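Local coordinates for protein alcohol oxidase (PDB 6F74) that binds FAD and, as a fungal flavoprotein oxidase of the vanillyl-alcohol oxidase type, probably oxidises substrates with molecular oxygen as electron acceptor, at residues 214-219 against 224-229; 247-252 against 413-418; 585-588 against 594-597. All coordinates share one frame; numbering follows the deposited sequence.

In the fold
Interactions 1 and 2 are neighbours, their centres 10 Å apart, whereas interaction 3 lies on the opposite side of the chain's centre, about 27 Å from either by nearest atoms. The first two meet through Trp416 NE1, 2.8 Å from Val224 O in a probable hydrogen bond, and through packing of Ile225 on Tyr415. Residues 224-229 touch both helix 212-221 and helix 415-422, whose Tyr216 and Trp416 also meet directly. Both contacts approach FAD: Gly229 touches it, and the Pro248 side chain is about 6 Å from it. In interaction 3 the Leu595 side chain is about 12 Å from those of the FAD-binding residues Thr154 and Arg164.

Interaction 1: residues 214-219 against 224-229; sequences DVYTVA and VIAVGG
Tyr216 reaches from its helix along residues 226-229, while Ala219, one turn further on, packs at the start of that segment. The unit is a helix-turn-strand within the FAD-binding domain of the PCMH type: helix 212-221 turns back into the short strand 224-225, which pairs antiparallel with strand 296-306. The turn is closed by Val224 N, which donates to Ala219 O at 2.9 Å in an almost straight bond.

Beside this bond the methyl groups fit closely. Ala219 CB points at the second segment and meets Ala226 CB at 3.7 Å and Val224 CG2 at 3.9 Å. Val215 CG1 adds a more distant contact with the same Ala226 methyl; Val215 also touches Ile206, and Ala219 touches Ile204, both of strand 203-208.

Tyr216 has its CG anti to the carbonyl carbon, and a chi2 of -13° puts the bond between CA and CB nearly in the ring plane, with CD1 on the CA side. CD1 and CE1 pass obliquely by Ala226, CD1 near its CB and CE1 near its O, and the hydroxyl is carried to the backbone of the two glycines. There OH also comes within 3.0 Å of Gly228 C. The hydroxyl donates to Gly229 O at 2.6 Å, and this acceptor sits at the ring's edge, near its plane. Tyr419 OH is a second hydrogen-bonding partner of the same carbonyl, which belongs to a residue touching FAD, so the backbone beside the cofactor is held by two tyrosines. As acceptor, Tyr216 OH is served by a water that bridges the two segments, donating to it at 3.1 Å and to Ala226 O at 2.8 Å.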
loop_
_atom_site.group_PDB
_atom_site.type_symbol
_atom_site.label_atom_id
_atom_site.label_comp_id
_atom_site.label_asym_id
_atom_site.label_seq_id
_atom_site.Cartn_x
_atom_site.Cartn_y
_atom_site.Cartn_z
ATOM N N ASP A 214 -2.950 14.967 6.158
ATOM C CA ASP A 214 -3.963 15.741 6.895
ATOM C C ASP A 214 -3.973 15.336 8.366
ATOM O O ASP A 214 -4.089 16.176 9.254
ATOM C CB ASP A 214 -5.349 15.503 6.277
ATOM C CG ASP A 214 -5.371 15.713 4.762
ATOM O OD1 ASP A 214 -5.093 16.832 4.317
ATOM O OD2 ASP A 214 -5.653 14.759 3.989
ATOM N N VAL A 215 -3.829 14.035 8.605
ATOM C CA VAL A 215 -3.836 13.465 9.947
ATOM C C VAL A 215 -2.594 13.913 10.712
ATOM O O VAL A 215 -2.667 14.312 11.900
ATOM C CB VAL A 215 -3.938 11.923 9.891
ATOM C CG1 VAL A 215 -3.894 11.286 11.285
ATOM C CG2 VAL A 215 -5.229 11.523 9.214
ATOM N N TYR A 216 -1.471 13.904 10.015
ATOM C CA TYR A 216 -0.198 14.306 10.599
ATOM C C TYR A 216 -0.156 15.754 11.101
ATOM O O TYR A 216 0.468 16.052 12.109
ATOM C CB TYR A 216 0.913 14.087 9.560
ATOM C CG TYR A 216 1.345 12.644 9.311
ATOM C CD1 TYR A 216 0.979 11.581 10.157
ATOM C CD2 TYR A 216 2.198 12.363 8.254
ATOM C CE1 TYR A 216 1.421 10.293 9.933
ATOM C CE2 TYR A 216 2.650 11.078 8.021
ATOM C CZ TYR A 216 2.274 10.047 8.852
ATOM O OH TYR A 216 2.771 8.788 8.604
ATOM N N THR A 217 -0.796 16.657 10.372
ATOM C CA THR A 217 -0.871 18.069 10.782
ATOM C C THR A 217 -1.547 18.241 12.157
ATOM O O THR A 217 -1.110 19.028 12.983
ATOM C CB THR A 217 -1.629 18.862 9.693
ATOM O OG1 THR A 217 -0.865 18.822 8.490
ATOM C CG2 THR A 217 -1.899 20.327 10.096
ATOM N N VAL A 218 -2.611 17.481 12.395
ATOM C CA VAL A 218 -3.330 17.522 13.679
ATOM C C VAL A 218 -2.547 16.832 14.794
ATOM O O VAL A 218 -2.507 17.319 15.936
ATOM C CB VAL A 218 -4.751 16.941 13.533
ATOM C CG1 VAL A 218 -5.457 16.855 14.882
ATOM C CG2 VAL A 218 -5.566 17.827 12.588
ATOM N N ALA A 219 -1.941 15.688 14.496
ATOM C CA ALA A 219 -1.102 15.000 15.490
ATOM C C ALA A 219 0.069 15.891 15.952
ATOM O O ALA A 219 0.370 16.011 17.169
ATOM C CB ALA A 219 -0.586 13.695 14.927
ATOM N N VAL A 224 1.540 14.658 19.485
ATOM C CA VAL A 224 1.417 13.202 19.572
ATOM C C VAL A 224 1.909 12.555 18.286
ATOM O O VAL A 224 2.130 13.217 17.270
ATOM C CB VAL A 224 -0.013 12.740 19.914
ATOM C CG1 VAL A 224 -0.445 13.286 21.280
ATOM C CG2 VAL A 224 -0.989 13.154 18.815
ATOM N N ILE A 225 2.064 11.244 18.353
ATOM C CA ILE A 225 2.541 10.439 17.238
ATOM C C ILE A 225 1.374 9.676 16.643
ATOM O O ILE A 225 0.759 8.854 17.313
ATOM C CB ILE A 225 3.642 9.460 17.677
ATOM C CG1 ILE A 225 4.846 10.243 18.220
ATOM C CG2 ILE A 225 4.088 8.579 16.501
ATOM C CD1 ILE A 225 5.957 9.392 18.777
ATOM N N ALA A 226 1.075 9.977 15.387
ATOM C CA ALA A 226 0.129 9.237 14.588
ATOM C C ALA A 226 0.968 8.282 13.753
ATOM O O ALA A 226 1.924 8.687 13.086
ATOM C CB ALA A 226 -0.652 10.176 13.672
ATOM N N VAL A 227 0.596 7.007 13.812
ATOM C CA VAL A 227 1.322 5.936 13.168
ATOM C C VAL A 227 0.735 5.742 11.757
ATOM O O VAL A 227 -0.181 4.947 11.566
ATOM C CB VAL A 227 1.279 4.633 14.004
ATOM C CG1 VAL A 227 2.192 3.577 13.396
ATOM C CG2 VAL A 227 1.732 4.885 15.416
ATOM N N GLY A 228 1.286 6.502 10.805
ATOM C CA GLY A 228 0.867 6.501 9.408
ATOM C C GLY A 228 1.971 5.920 8.553
ATOM O O GLY A 228 2.942 5.377 9.064
ATOM N N GLY A 229 1.836 6.079 7.250
ATOM C CA GLY A 229 2.811 5.603 6.291
ATOM C C GLY A 229 4.023 6.496 6.179
ATOM O O GLY A 229 4.063 7.658 6.629
HETATM O O HOH W 1 4.029 8.133 11.377
#

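Interaction 2: residues 247-252 against 413-418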
loop_
_atom_site.group_PDB
_atom_site.type_symbol
_atom_site.label_atom_id
_atom_site.label_comp_id
_atom_site.label_asym_id
_atom_site.label_seq_id
_atom_site.Cartn_x
_atom_site.Cartn_y
_atom_site.Cartn_z
ATOM N N GLY A 247 5.003 1.941 8.492
ATOM C CA GLY A 247 5.555 3.293 8.478
ATOM C C GLY A 247 6.666 3.362 9.506
ATOM O O GLY A 247 6.905 2.390 10.212
ATOM N N PRO A 248 7.323 4.509 9.635
ATOM C CA PRO A 248 8.436 4.615 10.579
ATOM C C PRO A 248 8.140 4.177 12.036
ATOM O O PRO A 248 9.021 3.594 12.683
ATOM C CB PRO A 248 8.760 6.112 10.526
ATOM C CG PRO A 248 8.455 6.483 9.124
ATOM C CD PRO A 248 7.170 5.732 8.827
ATOM N N ALA A 249 6.908 4.440 12.506
ATOM C CA ALA A 249 6.538 4.269 13.907
ATOM C C ALA A 249 5.871 2.926 14.289
ATOM O O ALA A 249 5.528 2.731 15.446
ATOM C CB ALA A 249 5.677 5.449 14.345
ATOM N N THR A 250 5.727 1.997 13.344
ATOM C CA THR A 250 4.935 0.778 13.593
ATOM C C THR A 250 5.631 -0.252 14.492
ATOM O O THR A 250 4.978 -0.856 15.337
ATOM C CB THR A 250 4.444 0.093 12.305
ATOM O OG1 THR A 250 5.552 -0.241 11.453
ATOM C CG2 THR A 250 3.471 0.974 11.562
ATOM N N HIS A 251 6.938 -0.459 14.322
ATOM C CA HIS A 251 7.670 -1.288 15.275
ATOM C C HIS A 251 7.403 -0.842 16.721
ATOM O O HIS A 251 7.122 -1.649 17.607
ATOM C CB HIS A 251 9.177 -1.247 14.995
ATOM C CG HIS A 251 9.991 -1.853 16.091
ATOM N ND1 HIS A 251 10.131 -3.211 16.239
ATOM C CD2 HIS A 251 10.631 -1.289 17.147
ATOM C CE1 HIS A 251 10.831 -3.461 17.329
ATOM N NE2 HIS A 251 11.140 -2.315 17.906
ATOM N N ASN A 252 7.497 0.454 16.958
ATOM C CA ASN A 252 7.375 0.980 18.320
ATOM C C ASN A 252 5.964 0.996 18.844
ATOM O O ASN A 252 5.765 0.751 20.037
ATOM C CB ASN A 252 8.014 2.355 18.379
ATOM C CG ASN A 252 9.525 2.302 18.425
ATOM O OD1 ASN A 252 10.063 2.635 19.475
ATOM N ND2 ASN A 252 10.229 1.926 17.333
ATOM N N GLN A 413 15.161 15.851 18.190
ATOM C CA GLN A 413 14.591 16.081 19.546
ATOM C C GLN A 413 13.066 15.799 19.681
ATOM O O GLN A 413 12.489 16.026 20.747
ATOM C CB GLN A 413 14.914 17.491 20.043
ATOM C CG GLN A 413 16.397 17.847 19.974
ATOM C CD GLN A 413 17.300 16.856 20.718
ATOM O OE1 GLN A 413 17.229 16.770 21.932
ATOM N NE2 GLN A 413 18.155 16.100 19.998
ATOM N N ASP A 414 12.438 15.290 18.622
ATOM C CA ASP A 414 11.061 14.749 18.696
ATOM C C ASP A 414 10.756 13.902 17.486
ATOM O O ASP A 414 11.576 13.798 16.562
ATOM C CB ASP A 414 9.978 15.869 18.881
ATOM C CG ASP A 414 9.437 16.413 17.563
ATOM O OD1 ASP A 414 10.225 16.990 16.797
ATOM O OD2 ASP A 414 8.224 16.272 17.291
ATOM N N TYR A 415 9.590 13.276 17.479
ATOM C CA TYR A 415 9.217 12.430 16.376
ATOM C C TYR A 415 9.093 13.195 15.040
ATOM O O TYR A 415 9.528 12.716 13.982
ATOM C CB TYR A 415 7.897 11.716 16.679
ATOM C CG TYR A 415 7.500 10.796 15.561
ATOM C CD1 TYR A 415 8.164 9.579 15.381
ATOM C CD2 TYR A 415 6.498 11.142 14.660
ATOM C CE1 TYR A 415 7.816 8.709 14.371
ATOM C CE2 TYR A 415 6.147 10.293 13.619
ATOM C CZ TYR A 415 6.815 9.075 13.473
ATOM O OH TYR A 415 6.484 8.204 12.469
ATOM N N TRP A 416 8.456 14.359 15.081
ATOM C CA TRP A 416 8.078 15.033 13.849
ATOM C C TRP A 416 9.213 15.676 13.099
ATOM O O TRP A 416 9.204 15.620 11.864
ATOM C CB TRP A 416 6.956 16.025 14.082
ATOM C CG TRP A 416 5.724 15.303 14.487
ATOM C CD1 TRP A 416 5.154 15.298 15.725
ATOM C CD2 TRP A 416 4.957 14.415 13.684
ATOM N NE1 TRP A 416 4.068 14.466 15.733
ATOM C CE2 TRP A 416 3.920 13.918 14.489
ATOM C CE3 TRP A 416 5.052 13.978 12.355
ATOM C CZ2 TRP A 416 2.981 13.013 14.014
ATOM C CZ3 TRP A 416 4.116 13.075 11.885
ATOM C CH2 TRP A 416 3.098 12.596 12.714
ATOM N N SER A 417 10.182 16.263 13.798
ATOM C CA SER A 417 11.378 16.784 13.112
ATOM C C SER A 417 12.134 15.608 12.461
ATOM O O SER A 417 12.651 15.734 11.341
ATOM C CB SER A 417 12.282 17.564 14.073
ATOM O OG SER A 417 12.814 16.719 15.102
ATOM N N PHE A 418 12.163 14.471 13.160
ATOM C CA PHE A 418 12.724 13.231 12.637
ATOM C C PHE A 418 11.949 12.774 11.402
ATOM O O PHE A 418 12.552 12.428 10.379
ATOM C CB PHE A 418 12.752 12.104 13.705
ATOM C CG PHE A 418 12.545 10.729 13.121
ATOM C CD1 PHE A 418 13.552 10.120 12.386
ATOM C CD2 PHE A 418 11.316 10.077 13.237
ATOM C CE1 PHE A 418 13.344 8.870 11.785
ATOM C CE2 PHE A 418 11.102 8.839 12.645
ATOM C CZ PHE A 418 12.116 8.227 11.926
#
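With CG anti to the backbone N (chi1 -178°), Tyr415 extends from the first turn of its helix and brings its hydroxyl end to Ala249 and Pro248. Phe418, one turn later, has a chi1 of 147°, short of a fully anti position, and its ring reaches Pro248 from beside the tyrosine. The contact joins two parts of the VAO-type fold. Pro248 and Ala249 are the central residues of a type I turn, Gly247 to Thr250, that leads into helix 250-253 within the FAD-binding region, and helix 415-422 follows strand 403-412 at the border of the large antiparallel sheet. The turn lies beside the cofactor site, the Pro248 side chain being about 4 Å from Gly230, an FAD-binding residue.

No hydrogen bond crosses between the segments; the meeting is small and made by van der Waals contact, with a phenol oxygen against carbon. Ala249 CB approaches the tyrosine obliquely, 3.4 Å from Tyr415 OH and 3.9 Å from Tyr415 CZ. The same hydroxyl oxygen lies 3.7 Å from Pro248 CB, so the turn presents two carbons to a single phenol end. Pro248 CB also meets Phe418 CE2 at 4.2 Å, at the ring edge and near its plane. Trp376 backs this corner, hydrogen-bonding to Pro248 O through NE1 and packing edge-to-face with Phe418.

On the far flank of Tyr415, its CD2 lies 3.7 Å above the plane of the Trp416 indole, over the centre. The helix start that carries these rings is capped by Asp414, whose carboxylate takes both of its backbone donors from above its plane. Trp416 N gives to OD2, which Asn307 ND2 also meets. Ser417 N donates to Asp414 OD1 at 3.1 Å with an N-H...O angle of 165°, and Ser417 OG reaches that oxygen from the same face of the carboxylate.

Interaction 3: residues 585-588 against 594-597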
loop_
_atom_site.group_PDB
_atom_site.type_symbol
_atom_site.label_atom_id
_atom_site.label_comp_id
_atom_site.label_asym_id
_atom_site.label_seq_id
_atom_site.Cartn_x
_atom_site.Cartn_y
_atom_site.Cartn_z
ATOM N N GLU A 585 -12.640 -14.837 -5.189
ATOM C CA GLU A 585 -12.654 -16.098 -5.924
ATOM C C GLU A 585 -14.041 -16.611 -6.301
ATOM O O GLU A 585 -14.151 -17.554 -7.101
ATOM C CB GLU A 585 -11.905 -17.190 -5.131
ATOM C CG GLU A 585 -12.574 -17.653 -3.832
ATOM C CD GLU A 585 -12.209 -16.843 -2.601
ATOM O OE1 GLU A 585 -11.770 -15.637 -2.691
ATOM O OE2 GLU A 585 -12.379 -17.445 -1.514
ATOM N N ASP A 586 -15.103 -16.053 -5.710
ATOM C CA ASP A 586 -16.451 -16.406 -6.118
ATOM C C ASP A 586 -16.911 -15.673 -7.363
ATOM O O ASP A 586 -18.022 -15.955 -7.870
ATOM C CB ASP A 586 -17.444 -16.196 -4.967
ATOM C CG ASP A 586 -17.298 -17.243 -3.902
ATOM O OD1 ASP A 586 -16.684 -18.301 -4.186
ATOM O OD2 ASP A 586 -17.744 -17.000 -2.765
ATOM N N PHE A 587 -16.083 -14.756 -7.864
ATOM C CA PHE A 587 -16.332 -14.016 -9.095
ATOM C C PHE A 587 -15.207 -14.193 -10.120
ATOM O O PHE A 587 -14.093 -14.626 -9.788
ATOM C CB PHE A 587 -16.478 -12.545 -8.778
ATOM C CG PHE A 587 -17.817 -12.167 -8.228
ATOM C CD1 PHE A 587 -18.208 -12.522 -6.980
ATOM C CD2 PHE A 587 -18.694 -11.400 -8.994
ATOM C CE1 PHE A 587 -19.453 -12.140 -6.498
ATOM C CE2 PHE A 587 -19.916 -11.003 -8.521
ATOM C CZ PHE A 587 -20.298 -11.372 -7.297
ATOM N N ILE A 588 -15.516 -13.834 -11.363
ATOM C CA ILE A 588 -14.540 -13.727 -12.436
ATOM C C ILE A 588 -14.512 -12.281 -12.905
ATOM O O ILE A 588 -15.523 -11.766 -13.393
ATOM C CB ILE A 588 -14.885 -14.662 -13.624
ATOM C CG1 ILE A 588 -14.962 -16.110 -13.146
ATOM C CG2 ILE A 588 -13.830 -14.536 -14.749
ATOM C CD1 ILE A 588 -15.550 -17.068 -14.172
ATOM N N PRO A 594 -17.776 -7.654 -18.567
ATOM C CA PRO A 594 -18.512 -7.668 -17.294
ATOM C C PRO A 594 -17.866 -8.555 -16.234
ATOM O O PRO A 594 -17.266 -9.590 -16.547
ATOM C CB PRO A 594 -19.872 -8.242 -17.683
ATOM C CG PRO A 594 -20.070 -7.719 -19.085
ATOM C CD PRO A 594 -18.693 -7.830 -19.711
ATOM N N LEU A 595 -17.918 -8.066 -14.991
ATOM C CA LEU A 595 -17.619 -8.822 -13.803
ATOM C C LEU A 595 -18.777 -9.764 -13.576
ATOM O O LEU A 595 -19.935 -9.332 -13.642
ATOM C CB LEU A 595 -17.456 -7.866 -12.609
ATOM C CG LEU A 595 -17.341 -8.447 -11.199
ATOM C CD1 LEU A 595 -16.101 -9.338 -11.116
ATOM C CD2 LEU A 595 -17.346 -7.349 -10.132
ATOM N N CYS A 596 -18.486 -11.042 -13.335
ATOM C CA CYS A 596 -19.533 -12.052 -13.158
ATOM C C CYS A 596 -19.313 -12.927 -11.951
ATOM O O CYS A 596 -18.178 -13.229 -11.602
ATOM C CB CYS A 596 -19.647 -12.969 -14.397
ATOM S SG CYS A 596 -19.951 -12.141 -15.942
ATOM N N ARG A 597 -20.417 -13.345 -11.328
ATOM C CA ARG A 597 -20.394 -14.396 -10.318
ATOM C C ARG A 597 -20.160 -15.727 -11.006
ATOM O O ARG A 597 -20.739 -15.986 -12.044
ATOM C CB ARG A 597 -21.710 -14.410 -9.550
ATOM C CG ARG A 597 -21.630 -15.063 -8.170
ATOM C CD ARG A 597 -22.687 -14.527 -7.156
ATOM N NE ARG A 597 -23.808 -13.866 -7.842
ATOM C CZ ARG A 597 -25.034 -14.381 -8.011
ATOM N NH1 ARG A 597 -25.403 -15.592 -7.477
ATOM N NH2 ARG A 597 -25.943 -13.681 -8.726
HETATM O O HOH W 2 -16.339 -11.955 -15.899
#
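Phe587 presents a ring face to the backbone of Arg597, and this is the close-packed half of the contact. Arg597 CA lies 3.9 Å from the ring centroid, 19° off the normal, in a CH-pi contact set toward the rim. The aliphatic part of Arg597 then runs on past the ring, its CD 4.0 Å from Phe587 CZ. The phenyl group, buried, is also met obliquely by Leu595 CG, 3.9 Å from Phe587 CD2, while Leu595 CD1 reaches Ile588 O at 3.4 Å.

Alongside, Ile588 and Cys596 form the hydrogen-bonded pair of a small antiparallel beta hairpin near the C-terminus. Ile588 N donates to Cys596 O at 2.7 Å, and Cys596 N returns a bond of 3.1 Å to Ile588 O. The hairpin is tied to the N-terminal end of the chain by the Cys596-Cys30 disulfide and by backbone hydrogen bonds between Leu595 and Arg31 and between Arg597 and Lys29.

Elsewhere the fit is looser. Ile588, on the same face as Cys596, is solvent-exposed, and a water bridges the two segments, donating to Ile588 O and Pro594 O at 2.6 Å each. Beyond the ring Arg597 bends at chi3 (20°); its guanidinium plane stands 55° from the phenyl plane, with CZ of Phe587 near the guanidinium edge. The Asp586 carboxylate leads away from residues 594-597 to a salt bridge with Arg568.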